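Local coordinates for glycosylation Associate Protein 2 (Streptococcus agalactiae serotype V, PDB 6OYC) that probably takes part, with its partner Gap proteins, in glycosylation and accessory Sec export of a serine-rich surface adhesin, and may bind sugar, at residues S138-R143 and F170-A175; I200-S205 and V242-K247. One frame throughout, in Å; residues are numbered along the deposited sequence.

Contact 1: S138-R143 and F170-A175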
# COMPACT_ATOMS: atom_id res chain seq x y z
N SER B 138 -2.94 6.87 21.75
CA SER B 138 -2.75 7.99 22.67
C SER B 138 -3.88 8.99 22.56
O SER B 138 -4.21 9.66 23.54
CB SER B 138 -1.41 8.68 22.40
OG SER B 138 -1.37 9.15 21.07
N GLN B 139 -4.48 9.13 21.36
CA GLN B 139 -5.68 9.93 21.14
C GLN B 139 -6.88 9.47 21.95
O GLN B 139 -7.90 10.18 21.99
CB GLN B 139 -6.14 9.83 19.69
CG GLN B 139 -5.43 10.61 18.72
CD GLN B 139 -6.38 11.06 17.68
OE1 GLN B 139 -7.63 11.08 17.88
NE2 GLN B 139 -5.83 11.46 16.55
N ILE B 140 -6.86 8.25 22.46
CA ILE B 140 -8.05 7.65 23.05
C ILE B 140 -8.30 8.26 24.43
O ILE B 140 -7.36 8.45 25.22
CB ILE B 140 -7.91 6.12 23.10
CG1 ILE B 140 -7.88 5.56 21.68
CG2 ILE B 140 -9.05 5.49 23.91
CD1 ILE B 140 -7.83 4.04 21.61
N GLN B 141 -9.55 8.61 24.69
CA GLN B 141 -9.98 9.07 26.01
C GLN B 141 -10.96 8.03 26.56
O GLN B 141 -12.11 7.95 26.10
CB GLN B 141 -10.60 10.46 25.93
CG GLN B 141 -9.61 11.55 25.54
CD GLN B 141 -10.27 12.86 25.14
OE1 GLN B 141 -11.20 12.89 24.33
NE2 GLN B 141 -9.78 13.95 25.70
N ILE B 142 -10.49 7.21 27.50
CA ILE B 142 -11.35 6.21 28.12
C ILE B 142 -12.32 6.91 29.06
O ILE B 142 -12.01 7.96 29.62
CB ILE B 142 -10.50 5.16 28.86
CG1 ILE B 142 -9.53 4.49 27.89
CG2 ILE B 142 -11.36 4.05 29.51
CD1 ILE B 142 -8.24 4.09 28.57
N ARG B 143 -13.52 6.35 29.20
CA ARG B 143 -14.44 6.94 30.16
C ARG B 143 -13.80 6.90 31.55
O ARG B 143 -13.19 5.90 31.94
CB ARG B 143 -15.79 6.23 30.14
CG ARG B 143 -15.87 4.92 30.86
CD ARG B 143 -17.33 4.58 31.01
NE ARG B 143 -17.58 3.16 30.82
CZ ARG B 143 -17.54 2.28 31.80
NH1 ARG B 143 -17.25 2.68 33.03
NH2 ARG B 143 -17.79 1.00 31.55
N PHE B 170 -20.92 2.91 26.71
CA PHE B 170 -19.83 3.78 26.29
C PHE B 170 -18.56 3.40 27.02
O PHE B 170 -18.53 3.28 28.24
CB PHE B 170 -20.18 5.25 26.55
CG PHE B 170 -19.05 6.19 26.24
CD1 PHE B 170 -18.62 6.38 24.92
CD2 PHE B 170 -18.40 6.89 27.25
CE1 PHE B 170 -17.58 7.26 24.62
CE2 PHE B 170 -17.35 7.77 26.96
CZ PHE B 170 -16.95 7.95 25.63
N LEU B 171 -17.50 3.17 26.26
CA LEU B 171 -16.21 2.83 26.84
C LEU B 171 -15.15 3.90 26.63
O LEU B 171 -14.42 4.23 27.57
CB LEU B 171 -15.71 1.49 26.28
CG LEU B 171 -14.31 1.12 26.77
CD1 LEU B 171 -14.27 0.99 28.30
CD2 LEU B 171 -13.84 -0.14 26.10
N LEU B 172 -15.06 4.46 25.42
CA LEU B 172 -14.01 5.41 25.08
C LEU B 172 -14.39 6.19 23.82
O LEU B 172 -15.18 5.73 23.00
CB LEU B 172 -12.67 4.71 24.87
CG LEU B 172 -12.59 3.69 23.72
CD1 LEU B 172 -12.12 4.36 22.43
CD2 LEU B 172 -11.66 2.55 24.10
N ASN B 173 -13.76 7.34 23.65
CA ASN B 173 -13.87 8.07 22.40
C ASN B 173 -12.48 8.44 21.90
O ASN B 173 -11.49 8.36 22.64
CB ASN B 173 -14.72 9.33 22.54
CG ASN B 173 -14.11 10.34 23.50
OD1 ASN B 173 -14.34 10.28 24.71
ND2 ASN B 173 -13.30 11.24 22.96
N PHE B 174 -12.42 8.81 20.62
CA PHE B 174 -11.24 9.45 20.07
C PHE B 174 -11.41 10.95 20.24
O PHE B 174 -12.49 11.49 19.96
CB PHE B 174 -11.04 9.07 18.60
CG PHE B 174 -10.50 7.68 18.42
CD1 PHE B 174 -11.34 6.58 18.49
CD2 PHE B 174 -9.14 7.47 18.23
CE1 PHE B 174 -10.83 5.28 18.35
CE2 PHE B 174 -8.62 6.18 18.08
CZ PHE B 174 -9.48 5.08 18.15
N ALA B 175 -10.35 11.61 20.72
CA ALA B 175 -10.42 13.05 20.98
C ALA B 175 -10.52 13.89 19.71
O ALA B 175 -11.17 14.95 19.72
CB ALA B 175 -9.20 13.49 21.79

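Contact 2: I200-S205 and V242-K247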
# COMPACT_ATOMS: atom_id res chain seq x y z
N ILE B 200 -17.97 -5.29 20.83
CA ILE B 200 -17.70 -3.86 20.74
C ILE B 200 -18.44 -3.29 19.55
O ILE B 200 -18.63 -3.95 18.52
CB ILE B 200 -16.19 -3.55 20.65
CG1 ILE B 200 -15.58 -4.17 19.41
CG2 ILE B 200 -15.45 -4.02 21.90
CD1 ILE B 200 -14.15 -3.76 19.18
N ARG B 201 -18.88 -2.03 19.71
CA ARG B 201 -19.57 -1.27 18.67
C ARG B 201 -18.91 0.09 18.50
O ARG B 201 -18.68 0.82 19.47
CB ARG B 201 -21.05 -1.09 19.01
CG ARG B 201 -21.73 -0.14 18.02
CD ARG B 201 -23.17 0.17 18.40
NE ARG B 201 -24.01 -1.01 18.29
CZ ARG B 201 -25.09 -1.26 19.02
NH1 ARG B 201 -25.50 -0.40 19.94
NH2 ARG B 201 -25.76 -2.38 18.83
N LEU B 202 -18.63 0.44 17.25
CA LEU B 202 -18.09 1.74 16.89
C LEU B 202 -19.22 2.62 16.38
O LEU B 202 -19.93 2.22 15.46
CB LEU B 202 -17.02 1.56 15.82
CG LEU B 202 -15.81 2.49 15.78
CD1 LEU B 202 -15.08 2.45 17.12
CD2 LEU B 202 -14.91 2.05 14.65
N VAL B 203 -19.38 3.80 16.97
CA VAL B 203 -20.34 4.80 16.49
C VAL B 203 -19.56 5.94 15.86
O VAL B 203 -18.62 6.47 16.44
CB VAL B 203 -21.26 5.29 17.62
CG1 VAL B 203 -22.15 6.40 17.12
CG2 VAL B 203 -22.08 4.13 18.16
N ILE B 204 -19.94 6.29 14.64
CA ILE B 204 -19.22 7.24 13.82
C ILE B 204 -20.22 8.31 13.41
O ILE B 204 -21.22 8.00 12.76
CB ILE B 204 -18.59 6.56 12.58
CG1 ILE B 204 -17.66 5.44 13.05
CG2 ILE B 204 -17.83 7.56 11.69
CD1 ILE B 204 -17.34 4.46 12.01
N SER B 205 -19.96 9.56 13.81
CA SER B 205 -20.86 10.69 13.61
C SER B 205 -20.23 11.72 12.67
O SER B 205 -19.12 12.21 12.92
CB SER B 205 -21.22 11.36 14.95
OG SER B 205 -21.72 10.45 15.92
N VAL B 242 -15.60 9.72 16.65
CA VAL B 242 -15.60 8.26 16.77
C VAL B 242 -15.72 7.91 18.24
O VAL B 242 -14.94 8.41 19.06
CB VAL B 242 -14.33 7.63 16.17
CG1 VAL B 242 -14.34 6.12 16.37
CG2 VAL B 242 -14.24 7.97 14.71
N LYS B 243 -16.72 7.07 18.57
CA LYS B 243 -16.96 6.54 19.91
C LYS B 243 -17.00 5.01 19.85
O LYS B 243 -17.46 4.43 18.87
CB LYS B 243 -18.30 7.05 20.49
CG LYS B 243 -18.41 8.56 20.60
CD LYS B 243 -19.83 9.06 20.35
CE LYS B 243 -20.06 9.43 18.87
NZ LYS B 243 -21.25 10.33 18.73
N LEU B 244 -16.52 4.36 20.90
CA LEU B 244 -16.58 2.91 21.00
C LEU B 244 -17.42 2.52 22.21
O LEU B 244 -17.26 3.08 23.29
CB LEU B 244 -15.17 2.31 21.08
CG LEU B 244 -15.01 0.78 21.17
CD1 LEU B 244 -13.66 0.37 20.69
CD2 LEU B 244 -15.11 0.33 22.59
N PHE B 245 -18.35 1.59 22.00
CA PHE B 245 -19.16 0.98 23.05
C PHE B 245 -18.78 -0.49 23.18
O PHE B 245 -18.28 -1.11 22.23
CB PHE B 245 -20.66 1.08 22.74
CG PHE B 245 -21.19 2.48 22.71
CD1 PHE B 245 -20.86 3.35 21.69
CD2 PHE B 245 -22.06 2.93 23.69
CE1 PHE B 245 -21.35 4.65 21.69
CE2 PHE B 245 -22.56 4.22 23.68
CZ PHE B 245 -22.20 5.08 22.68
N ALA B 246 -19.02 -1.05 24.36
CA ALA B 246 -18.70 -2.44 24.65
C ALA B 246 -19.72 -3.01 25.61
O ALA B 246 -20.45 -2.28 26.30
CB ALA B 246 -17.30 -2.59 25.24
N LYS B 247 -19.77 -4.34 25.65
CA LYS B 247 -20.57 -5.07 26.60
C LYS B 247 -19.94 -6.44 26.82
O LYS B 247 -19.22 -6.96 25.96
CB LYS B 247 -22.03 -5.21 26.13
CG LYS B 247 -22.21 -5.97 24.84
CD LYS B 247 -23.69 -6.20 24.61
CE LYS B 247 -23.97 -7.04 23.39
NZ LYS B 247 -25.42 -7.42 23.40

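Contact 1: S138-R143 and F170-A175
Ile140 and Ile142 of the short edge strand pair with Phe174 and Leu172 as an antiparallel β-pair at the margin of a five-stranded sheet, packed against a second antiparallel sheet in the manner of a β-sandwich. The tightly packed face carries these four side chains. Ile140 lies alongside Phe174, both pointing the same way, and its CG1 sits over one face of the ring, 4.1 Å from the centroid, in a CH-pi contact. CG2 of Ile140, anti to the backbone N (CG1 being beside it, chi1 -66°), turns the other way along the strand and meets Leu172 CD1 at 3.6 Å. Branched and aromatic apolar residues suit this face because strands 157-165 and 251-262 cover Ile140, Leu172 and Phe174, with Leu158, Leu160 and Leu254 among the partners; Ile142 packs on strand 149-153 instead.

The opposite face is polar and looser. Here Gln141 and Asn173 form a hydrogen-bonded pair whose side chains join as well: Asn173 ND2 donates a hydrogen bond to Gln141 OE1 over 3.0 Å, in the carbonyl plane and on a lone pair, although the two amides are turned 69° apart. The same ND2 also reaches Phe174 O, approaching from above that carbonyl's plane, which ties the amide to its own strand. Amides suit the surface, where they can bond each other or water.

Leu171 and Leu172 both face Leu244 of the next strand, a classic β-bulge. At this end Arg143 N binds Leu171 O, and the long arginine chain carries its guanidinium on to the preceding carbonyl, while NH1 salt-bridges Glu147. Arg143 NE meets Phe170 O at 2.8 Å, the oxygen lying near the guanidinium plane and the donor close to the line of the C=O bond.

Contact 2: I200-S205 and V242-K247
Ser205 OG accepts a hydrogen bond from Lys243 NZ at 2.9 Å and is also hydrogen-bonded to Glu218, so two groups grip one buried hydroxyl at the end of this antiparallel β-pair in the five-stranded sheet. A long lysine suits the place: its chain bends at chi2 and chi3 (145° and -92°), which place CD and then CE, the latter beside Val203 CG1; from CE the amine meets the serine. Glu218, in the adjoining strand 215-222, forms a long, weak ion pair with the same amine and probably helps to balance its charge.

Farther along this face, Val203 CG2 touches Phe245 CE1 at 3.6 Å, the two side chains crossing obliquely. Arg201, also on this face, directs its guanidinium to a salt bridge with Glu222.

The other face is apolar and buried. Leu202 CD1 touches both Val242 CG1, at 3.8 Å, and Leu244 CB, while Ile200 CG2 rests against Ala246 CB; a small residue suits this non-hydrogen-bonded pair, whose CA atoms lie close together. Beneath the side chains, the Arg201 and Phe245 backbones exchange two hydrogen bonds, and Phe245 N meets Arg201 O at 2.7 Å, almost straight at 177°.

In the fold
From the N terminus, the chain first passes through a five-stranded parallel sheet and then enters the β-rich region that holds both contacts. Contact 1 closes first: after strand 140-142 the chain runs through strands 149-153 and 157-165 of the facing sheet and returns as strand 168-180. Contact 2 opens later, closing a second loop from strand 198-208 through 215-222 and 230-232 to 238-247. The loops follow in series and neither crosses. Their closing strands are neighbours, joined by probable backbone hydrogen bonds between Leu244 and both Leu171 and Leu172, so the two contacts, about 10 Å apart between centres, tie four of the five strands into one sheet.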